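Local atomic coordinates of aldehyde dehydrogenase family protein (Pseudomonas syringae pv. tomato, PDB entry 5IUV), a protein that probably oxidises indole-3-acetaldehyde to the auxin indole-3-acetic acid, using NAD+ as the electron acceptor. Residues 68-71 / 75-78; 128-133 / 461-466; 285-290 / 316-321. One frame throughout, in Å; residues are numbered along the deposited sequence.

Contact 1 of 3, residues 68-71 / 75-78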
loop_
_atom_site.group_PDB
_atom_site.type_symbol
_atom_site.label_atom_id
_atom_site.label_comp_id
_atom_site.label_asym_id
_atom_site.label_seq_id
_atom_site.Cartn_x
_atom_site.Cartn_y
_atom_site.Cartn_z
ATOM N N SER A 68 11.083 -11.803 29.494
ATOM C CA SER A 68 10.657 -13.182 29.666
ATOM C C SER A 68 9.283 -13.405 29.037
ATOM O O SER A 68 9.050 -14.416 28.371
ATOM C CB SER A 68 10.638 -13.551 31.149
ATOM O OG SER A 68 10.179 -14.875 31.322
ATOM N N ALA A 69 8.378 -12.450 29.237
ATOM C CA ALA A 69 7.049 -12.541 28.650
ATOM C C ALA A 69 7.108 -12.494 27.120
ATOM O O ALA A 69 6.423 -13.267 26.453
ATOM C CB ALA A 69 6.151 -11.435 29.178
ATOM N N PHE A 70 7.920 -11.594 26.568
ATOM C CA PHE A 70 8.067 -11.519 25.121
ATOM C C PHE A 70 8.589 -12.848 24.575
ATOM O O PHE A 70 8.052 -13.383 23.611
ATOM C CB PHE A 70 9.009 -10.381 24.716
ATOM C CG PHE A 70 9.229 -10.278 23.234
ATOM C CD1 PHE A 70 8.255 -9.724 22.420
ATOM C CD2 PHE A 70 10.403 -10.734 22.657
ATOM C CE1 PHE A 70 8.446 -9.625 21.051
ATOM C CE2 PHE A 70 10.598 -10.641 21.287
ATOM C CZ PHE A 70 9.624 -10.086 20.489
ATOM N N ASP A 71 9.621 -13.392 25.212
ATOM C CA ASP A 71 10.233 -14.629 24.727
ATOM C C ASP A 71 9.294 -15.841 24.842
ATOM O O ASP A 71 9.379 -16.769 24.039
ATOM C CB ASP A 71 11.549 -14.900 25.473
ATOM C CG ASP A 71 12.686 -13.980 25.022
ATOM O OD1 ASP A 71 12.561 -13.341 23.961
ATOM O OD2 ASP A 71 13.715 -13.900 25.728
ATOM N N TRP A 75 1.982 -13.538 24.283
ATOM C CA TRP A 75 1.347 -12.418 23.604
ATOM C C TRP A 75 2.010 -12.164 22.244
ATOM O O TRP A 75 1.331 -11.931 21.245
ATOM C CB TRP A 75 1.408 -11.168 24.491
ATOM C CG TRP A 75 0.817 -9.914 23.888
ATOM C CD1 TRP A 75 1.500 -8.807 23.464
ATOM C CD2 TRP A 75 -0.573 -9.633 23.672
ATOM N NE1 TRP A 75 0.624 -7.858 22.992
ATOM C CE2 TRP A 75 -0.655 -8.341 23.104
ATOM C CE3 TRP A 75 -1.757 -10.347 23.898
ATOM C CZ2 TRP A 75 -1.871 -7.751 22.760
ATOM C CZ3 TRP A 75 -2.967 -9.756 23.556
ATOM C CH2 TRP A 75 -3.014 -8.472 22.993
ATOM N N SER A 76 3.335 -12.234 22.201
ATOM C CA SER A 76 4.068 -11.891 20.984
ATOM C C SER A 76 3.835 -12.871 19.825
ATOM O O SER A 76 4.066 -12.523 18.671
ATOM C CB SER A 76 5.564 -11.807 21.273
ATOM O OG SER A 76 6.079 -13.080 21.599
ATOM N N ARG A 77 3.401 -14.090 20.132
ATOM C CA ARG A 77 3.107 -15.075 19.088
ATOM C C ARG A 77 1.639 -15.497 19.101
ATOM O O ARG A 77 1.254 -16.467 18.440
ATOM C CB ARG A 77 4.004 -16.310 19.238
ATOM C CG ARG A 77 5.433 -16.084 18.784
ATOM C CD ARG A 77 6.284 -17.332 18.970
ATOM N NE ARG A 77 7.441 -17.042 19.810
ATOM C CZ ARG A 77 7.736 -17.681 20.937
ATOM N NH1 ARG A 77 6.975 -18.679 21.364
ATOM N NH2 ARG A 77 8.807 -17.327 21.629
ATOM N N LEU A 78 0.828 -14.767 19.858
ATOM C CA LEU A 78 -0.613 -14.969 19.861
ATOM C C LEU A 78 -1.195 -14.563 18.504
ATOM O O LEU A 78 -0.753 -13.569 17.912
ATOM C CB LEU A 78 -1.261 -14.161 20.988
ATOM C CG LEU A 78 -2.743 -14.430 21.261
ATOM C CD1 LEU A 78 -2.931 -15.852 21.810
ATOM C CD2 LEU A 78 -3.324 -13.390 22.216
HETATM O O HOH W 1 4.646 -12.317 24.702
#
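Ser76 does the close work here, pressing its CB against the Phe70 ring while its hydroxyl reaches the Phe70 carbonyl. Residues 68-71 lie in the last turn of helix 56-72, and residues 75-78 bring the chain back against them. On the tight side, Ser76 CB sits 3.6 Å from Phe70 CD1 and equally near CE1, with OG over one face of the ring. The phenyl group gets there because Phe70 CG stands anti to its own backbone N (chi1 178°), which carries the ring round to the serine although CB itself points away. Ser76 OG donates to Phe70 O at 2.8 Å, landing on a lone pair in the carbonyl plane. Beside this direct bond lies a mediated one: water 1 donates a hydrogen bond to Ala69 O at 2.7 Å and accepts one from Ser76 N at 2.8 Å. Two successive helix-end carbonyls are thus tied to one serine, Phe70 O directly by OG and Ala69 O through the water. Phe70 also touches Ser187 of its own chain, on strand 187-191, and Arg449 of the second subunit.

The outer side is looser. Arg77, its chain bent at chi3 (-123°), swings its guanidinium edge towards Asp71 O, but the bond from NH2 is weak, with an N-H...O angle of 118°, and its very short length makes it doubtful. No salt bridge replaces it, since Asp71 OD1 stays 6.0 Å from Arg77 NH2, and both side chains lie at the surface.

Within the loop, Leu78 N bonds to Trp75 O at 3.2 Å. The type I beta turn so closed folds back on the carbonyl end of helix 56-72, making a short connection between consecutive helices before helix 80-96 begins.

Contact 2 of 3, residues 128-133 / 461-466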
loop_
_atom_site.group_PDB
_atom_site.type_symbol
_atom_site.label_atom_id
_atom_site.label_comp_id
_atom_site.label_asym_id
_atom_site.label_seq_id
_atom_site.Cartn_x
_atom_site.Cartn_y
_atom_site.Cartn_z
ATOM N N LEU A 128 -6.812 2.361 21.753
ATOM C CA LEU A 128 -6.603 0.935 21.999
ATOM C C LEU A 128 -7.411 0.066 21.038
ATOM O O LEU A 128 -6.892 -0.893 20.470
ATOM C CB LEU A 128 -6.960 0.570 23.452
ATOM C CG LEU A 128 -6.142 1.213 24.580
ATOM C CD1 LEU A 128 -6.528 0.654 25.954
ATOM C CD2 LEU A 128 -4.653 1.021 24.332
ATOM N N SER A 129 -8.689 0.387 20.864
ATOM C CA SER A 129 -9.548 -0.444 20.027
ATOM C C SER A 129 -9.257 -0.249 18.542
ATOM O O SER A 129 -9.295 -1.205 17.778
ATOM C CB SER A 129 -11.032 -0.166 20.316
ATOM O OG SER A 129 -11.362 1.199 20.153
ATOM N N TRP A 130 -8.985 0.983 18.126
ATOM C CA TRP A 130 -8.690 1.236 16.714
ATOM C C TRP A 130 -7.409 0.501 16.338
ATOM O O TRP A 130 -7.346 -0.163 15.307
ATOM C CB TRP A 130 -8.562 2.739 16.436
ATOM C CG TRP A 130 -8.491 3.141 14.977
ATOM C CD1 TRP A 130 -9.532 3.558 14.188
ATOM C CD2 TRP A 130 -7.320 3.198 14.153
ATOM N NE1 TRP A 130 -9.079 3.861 12.926
ATOM C CE2 TRP A 130 -7.726 3.647 12.878
ATOM C CE3 TRP A 130 -5.967 2.906 14.368
ATOM C CZ2 TRP A 130 -6.826 3.812 11.818
ATOM C CZ3 TRP A 130 -5.077 3.069 13.318
ATOM C CH2 TRP A 130 -5.511 3.514 12.057
ATOM N N SER A 131 -6.393 0.613 17.185
ATOM C CA SER A 131 -5.141 -0.097 16.957
ATOM C C SER A 131 -5.378 -1.604 16.899
ATOM O O SER A 131 -4.845 -2.289 16.031
ATOM C CB SER A 131 -4.119 0.231 18.050
ATOM O OG SER A 131 -3.740 1.595 18.005
ATOM N N GLY A 132 -6.180 -2.109 17.831
ATOM C CA GLY A 132 -6.525 -3.520 17.848
ATOM C C GLY A 132 -7.221 -3.950 16.573
ATOM O O GLY A 132 -6.869 -4.974 15.993
ATOM N N GLU A 133 -8.201 -3.159 16.139
ATOM C CA GLU A 133 -8.957 -3.421 14.912
ATOM C C GLU A 133 -8.059 -3.505 13.679
ATOM O O GLU A 133 -8.384 -4.189 12.703
ATOM C CB GLU A 133 -9.999 -2.322 14.677
ATOM C CG GLU A 133 -11.187 -2.320 15.627
ATOM C CD GLU A 133 -11.970 -1.007 15.577
ATOM O OE1 GLU A 133 -11.593 -0.097 14.799
ATOM O OE2 GLU A 133 -12.960 -0.883 16.319
ATOM N N GLY A 461 -8.457 15.979 12.839
ATOM C CA GLY A 461 -7.922 14.634 12.727
ATOM C C GLY A 461 -8.559 13.683 13.723
ATOM O O GLY A 461 -9.190 14.107 14.685
ATOM N N ASP A 462 -8.414 12.386 13.474
ATOM C CA ASP A 462 -8.887 11.363 14.397
ATOM C C ASP A 462 -7.840 10.254 14.398
ATOM O O ASP A 462 -6.671 10.526 14.115
ATOM C CB ASP A 462 -10.276 10.858 13.996
ATOM C CG ASP A 462 -10.364 10.475 12.521
ATOM O OD1 ASP A 462 -9.331 10.100 11.936
ATOM O OD2 ASP A 462 -11.476 10.530 11.947
ATOM N N MET A 463 -8.230 9.013 14.679
ATOM C CA MET A 463 -7.233 7.943 14.735
ATOM C C MET A 463 -6.596 7.631 13.378
ATOM O O MET A 463 -5.585 6.930 13.317
ATOM C CB MET A 463 -7.835 6.665 15.322
ATOM C CG MET A 463 -7.879 6.646 16.853
ATOM S SD MET A 463 -6.263 6.879 17.643
ATOM C CE MET A 463 -5.355 5.448 17.069
ATOM N N THR A 464 -7.165 8.143 12.291
ATOM C CA THR A 464 -6.618 7.851 10.965
ATOM C C THR A 464 -5.490 8.808 10.593
ATOM O O THR A 464 -4.830 8.619 9.575
ATOM C CB THR A 464 -7.699 7.926 9.846
ATOM O OG1 THR A 464 -8.125 9.282 9.675
ATOM C CG2 THR A 464 -8.891 7.037 10.166
ATOM N N ALA A 465 -5.275 9.826 11.422
ATOM C CA ALA A 465 -4.320 10.889 11.114
ATOM C C ALA A 465 -3.049 10.796 11.946
ATOM O O ALA A 465 -3.096 11.006 13.154
ATOM C CB ALA A 465 -4.962 12.256 11.330
ATOM N N PRO A 466 -1.905 10.515 11.291
ATOM C CA PRO A 466 -0.606 10.490 11.972
ATOM C C PRO A 466 -0.348 11.825 12.641
ATOM O O PRO A 466 -0.696 12.859 12.082
ATOM C CB PRO A 466 0.406 10.257 10.839
ATOM C CG PRO A 466 -0.383 9.821 9.677
ATOM C CD PRO A 466 -1.781 10.300 9.839
#
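Met463 lays its CB over one face of the Trp130 indole. The dominant interaction is CH-pi: Met463 CB lies 3.6 Å from the centroid of the five-membered ring of Trp130, only 8° off its normal. From there the methionine chain, bent at chi2 (-57°) and again at chi3, runs on past the rim of the indole, the two side chains sliding past each other in opposite directions, and brings its methyl CE 3.8 Å from Trp130 CE3. The backbone also takes part, with Met463 O 3.6 Å from Trp130 CH2.

Looser apolar packing surrounds this. Thr464 CG2 stands 4.2 Å from Trp130 CZ2, and Met463 CE comes near Ser131, whose hydroxyl is engaged by Ala127 O within its own helix.

Met463 and Thr464 occupy the two central positions of a type I beta turn running from Asp462 to Ala465, closed by Ala465 N bonding to Asp462 O. The turn belongs to the loop between strands 452-455 and 474-475, and it packs on helix 113-134.

No hydrogen bond joins the two segments; those of the Asp462 side chain lie within its own loop. Asp462 OD1 takes two donors from Thr464: OG1 at 2.7 Å, on the syn lone pair, and the backbone N at 2.9 Å, on the anti side and tilted out of the carboxylate plane. The second bond forms an Asx turn, and together they fix the carboxylate against the turn.

The third subunit adds further contacts: its Lys137 makes a cation-pi contact with Trp130, and its Tyr139 hydrogen-bonds Thr464 O. The side chain of Met463 lies about 12 Å from the bound NAD.

Contact 3 of 3, residues 285-290 / 316-321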
loop_
_atom_site.group_PDB
_atom_site.type_symbol
_atom_site.label_atom_id
_atom_site.label_comp_id
_atom_site.label_asym_id
_atom_site.label_seq_id
_atom_site.Cartn_x
_atom_site.Cartn_y
_atom_site.Cartn_z
ATOM N N ALA A 285 -16.306 31.336 13.480
ATOM C CA ALA A 285 -15.750 30.011 13.708
ATOM C C ALA A 285 -14.247 30.096 13.963
ATOM O O ALA A 285 -13.723 29.420 14.846
ATOM C CB ALA A 285 -16.046 29.103 12.522
ATOM N N ALA A 286 -13.556 30.938 13.203
ATOM C CA ALA A 286 -12.117 31.120 13.400
ATOM C C ALA A 286 -11.822 31.737 14.771
ATOM O O ALA A 286 -10.835 31.392 15.421
ATOM C CB ALA A 286 -11.531 31.982 12.292
ATOM N N ALA A 287 -12.681 32.652 15.207
ATOM C CA ALA A 287 -12.518 33.272 16.521
ATOM C C ALA A 287 -12.769 32.274 17.644
ATOM O O ALA A 287 -11.974 32.179 18.586
ATOM C CB ALA A 287 -13.445 34.471 16.664
ATOM N N ASP A 288 -13.885 31.551 17.564
ATOM C CA ASP A 288 -14.194 30.526 18.563
ATOM C C ASP A 288 -13.065 29.515 18.669
ATOM O O ASP A 288 -12.649 29.143 19.767
ATOM C CB ASP A 288 -15.498 29.796 18.228
ATOM C CG ASP A 288 -16.700 30.706 18.249
ATOM O OD1 ASP A 288 -16.610 31.791 18.862
ATOM O OD2 ASP A 288 -17.736 30.329 17.654
ATOM N N SER A 289 -12.577 29.069 17.517
ATOM C CA SER A 289 -11.524 28.061 17.475
ATOM C C SER A 289 -10.192 28.600 17.973
ATOM O O SER A 289 -9.444 27.879 18.618
ATOM C CB SER A 289 -11.366 27.502 16.057
ATOM O OG SER A 289 -12.505 26.737 15.698
ATOM N N ALA A 290 -9.899 29.867 17.690
ATOM C CA ALA A 290 -8.653 30.462 18.160
ATOM C C ALA A 290 -8.631 30.531 19.682
ATOM O O ALA A 290 -7.590 30.327 20.308
ATOM C CB ALA A 290 -8.456 31.844 17.564
ATOM N N ASP A 316 -8.314 44.394 13.415
ATOM C CA ASP A 316 -9.103 45.255 14.292
ATOM C C ASP A 316 -10.508 44.712 14.540
ATOM O O ASP A 316 -11.096 44.949 15.594
ATOM C CB ASP A 316 -9.188 46.673 13.717
ATOM C CG ASP A 316 -7.886 47.438 13.858
ATOM O OD1 ASP A 316 -7.070 47.070 14.730
ATOM O OD2 ASP A 316 -7.681 48.412 13.102
ATOM N N ARG A 317 -11.046 43.991 13.566
ATOM C CA ARG A 317 -12.354 43.374 13.722
ATOM C C ARG A 317 -12.245 42.023 14.433
ATOM O O ARG A 317 -13.107 41.666 15.232
ATOM C CB ARG A 317 -13.033 43.196 12.356
ATOM C CG ARG A 317 -14.397 42.529 12.433
ATOM C CD ARG A 317 -14.827 41.934 11.096
ATOM N NE ARG A 317 -15.950 41.013 11.269
ATOM C CZ ARG A 317 -16.440 40.237 10.308
ATOM N NH1 ARG A 317 -15.908 40.265 9.092
ATOM N NH2 ARG A 317 -17.460 39.428 10.564
ATOM N N PHE A 318 -11.172 41.286 14.149
ATOM C CA PHE A 318 -11.035 39.897 14.600
ATOM C C PHE A 318 -10.612 39.766 16.061
ATOM O O PHE A 318 -11.129 38.912 16.780
ATOM C CB PHE A 318 -10.037 39.148 13.703
ATOM C CG PHE A 318 -9.969 37.658 13.954
ATOM C CD1 PHE A 318 -11.086 36.853 13.763
ATOM C CD2 PHE A 318 -8.779 37.060 14.340
ATOM C CE1 PHE A 318 -11.025 35.481 13.977
ATOM C CE2 PHE A 318 -8.706 35.685 14.556
ATOM C CZ PHE A 318 -9.830 34.895 14.379
ATOM N N LEU A 319 -9.666 40.589 16.499
ATOM C CA LEU A 319 -9.162 40.466 17.866
ATOM C C LEU A 319 -10.260 40.640 18.934
ATOM O O LEU A 319 -10.282 39.881 19.902
ATOM C CB LEU A 319 -8.016 41.451 18.115
ATOM C CG LEU A 319 -7.432 41.409 19.535
ATOM C CD1 LEU A 319 -6.964 40.001 19.897
ATOM C CD2 LEU A 319 -6.299 42.421 19.684
ATOM N N PRO A 320 -11.183 41.610 18.761
ATOM C CA PRO A 320 -12.272 41.666 19.746
ATOM C C PRO A 320 -13.152 40.419 19.745
ATOM O O PRO A 320 -13.674 40.042 20.795
ATOM C CB PRO A 320 -13.081 42.893 19.310
ATOM C CG PRO A 320 -12.104 43.751 18.608
ATOM C CD PRO A 320 -11.179 42.806 17.897
ATOM N N MET A 321 -13.314 39.786 18.585
ATOM C CA MET A 321 -14.069 38.540 18.508
ATOM C C MET A 321 -13.369 37.435 19.297
ATOM O O MET A 321 -14.020 36.612 19.939
ATOM C CB MET A 321 -14.261 38.113 17.049
ATOM C CG MET A 321 -14.960 39.157 16.188
ATOM S SD MET A 321 -15.013 38.705 14.439
ATOM C CE MET A 321 -15.986 37.204 14.523
#
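A beta-alpha-beta crossover brings Ala287 together with Phe318 and Met321: strand 273-276 leads through helix 283-295 to the parallel strand 307-311, and the chain then enters helix 312-326, which packs beside the crossover helix. The short axes of 285-290 and 316-321 approach to 9.4 Å and cross at -48°.

The Phe318 ring comes in edge first. Its CG is anti to the backbone N (chi1 -172°), directing the ring at the neighbouring helix so that CE1 stops 3.5 Å from Ala287 N, while the neighbouring CZ stands 3.8 Å from Ala286 C, which lies in the ring plane at the edge. The two alanine methyls complete the seat: Ala286 CB is 3.9 Å and Ala287 CB 3.8 Å from the same CE1. Met321, one helical turn further on, offers the start of its side chain, with Met321 CB 3.8 Å from Ala287 CB.

On the sheet side, Phe318 also touches Val276, Leu308 and Val310, and Ala290 rests on Leu308, so both helices press on the same strands. No hydrogen bond crosses between the segments. The small alanine side chains let the aromatic rim approach the helix backbone itself, and the contact accordingly depends on shape and van der Waals packing.

Contact 1 is a surface contact, whereas contacts 2 and 3 are buried. Contacts 1 and 3 lie on opposite sides of the chain's centre, their own centres about 53 Å apart, and contact 2 sits between them, nearer the middle. The chemistry follows: contact 1 relies on a hydroxyl, a water and helix-end carbonyls, contact 2 on an indole face met by a methionine in a buried place that neighbouring subunits also reach, and contact 3 on apolar packing of two helices that lie over the same sheet. No helix is shared. Contact 1 joins neighbouring parts of the sequence; contact 2 closes a loop of more than 300 residues within which contact 3 is nested.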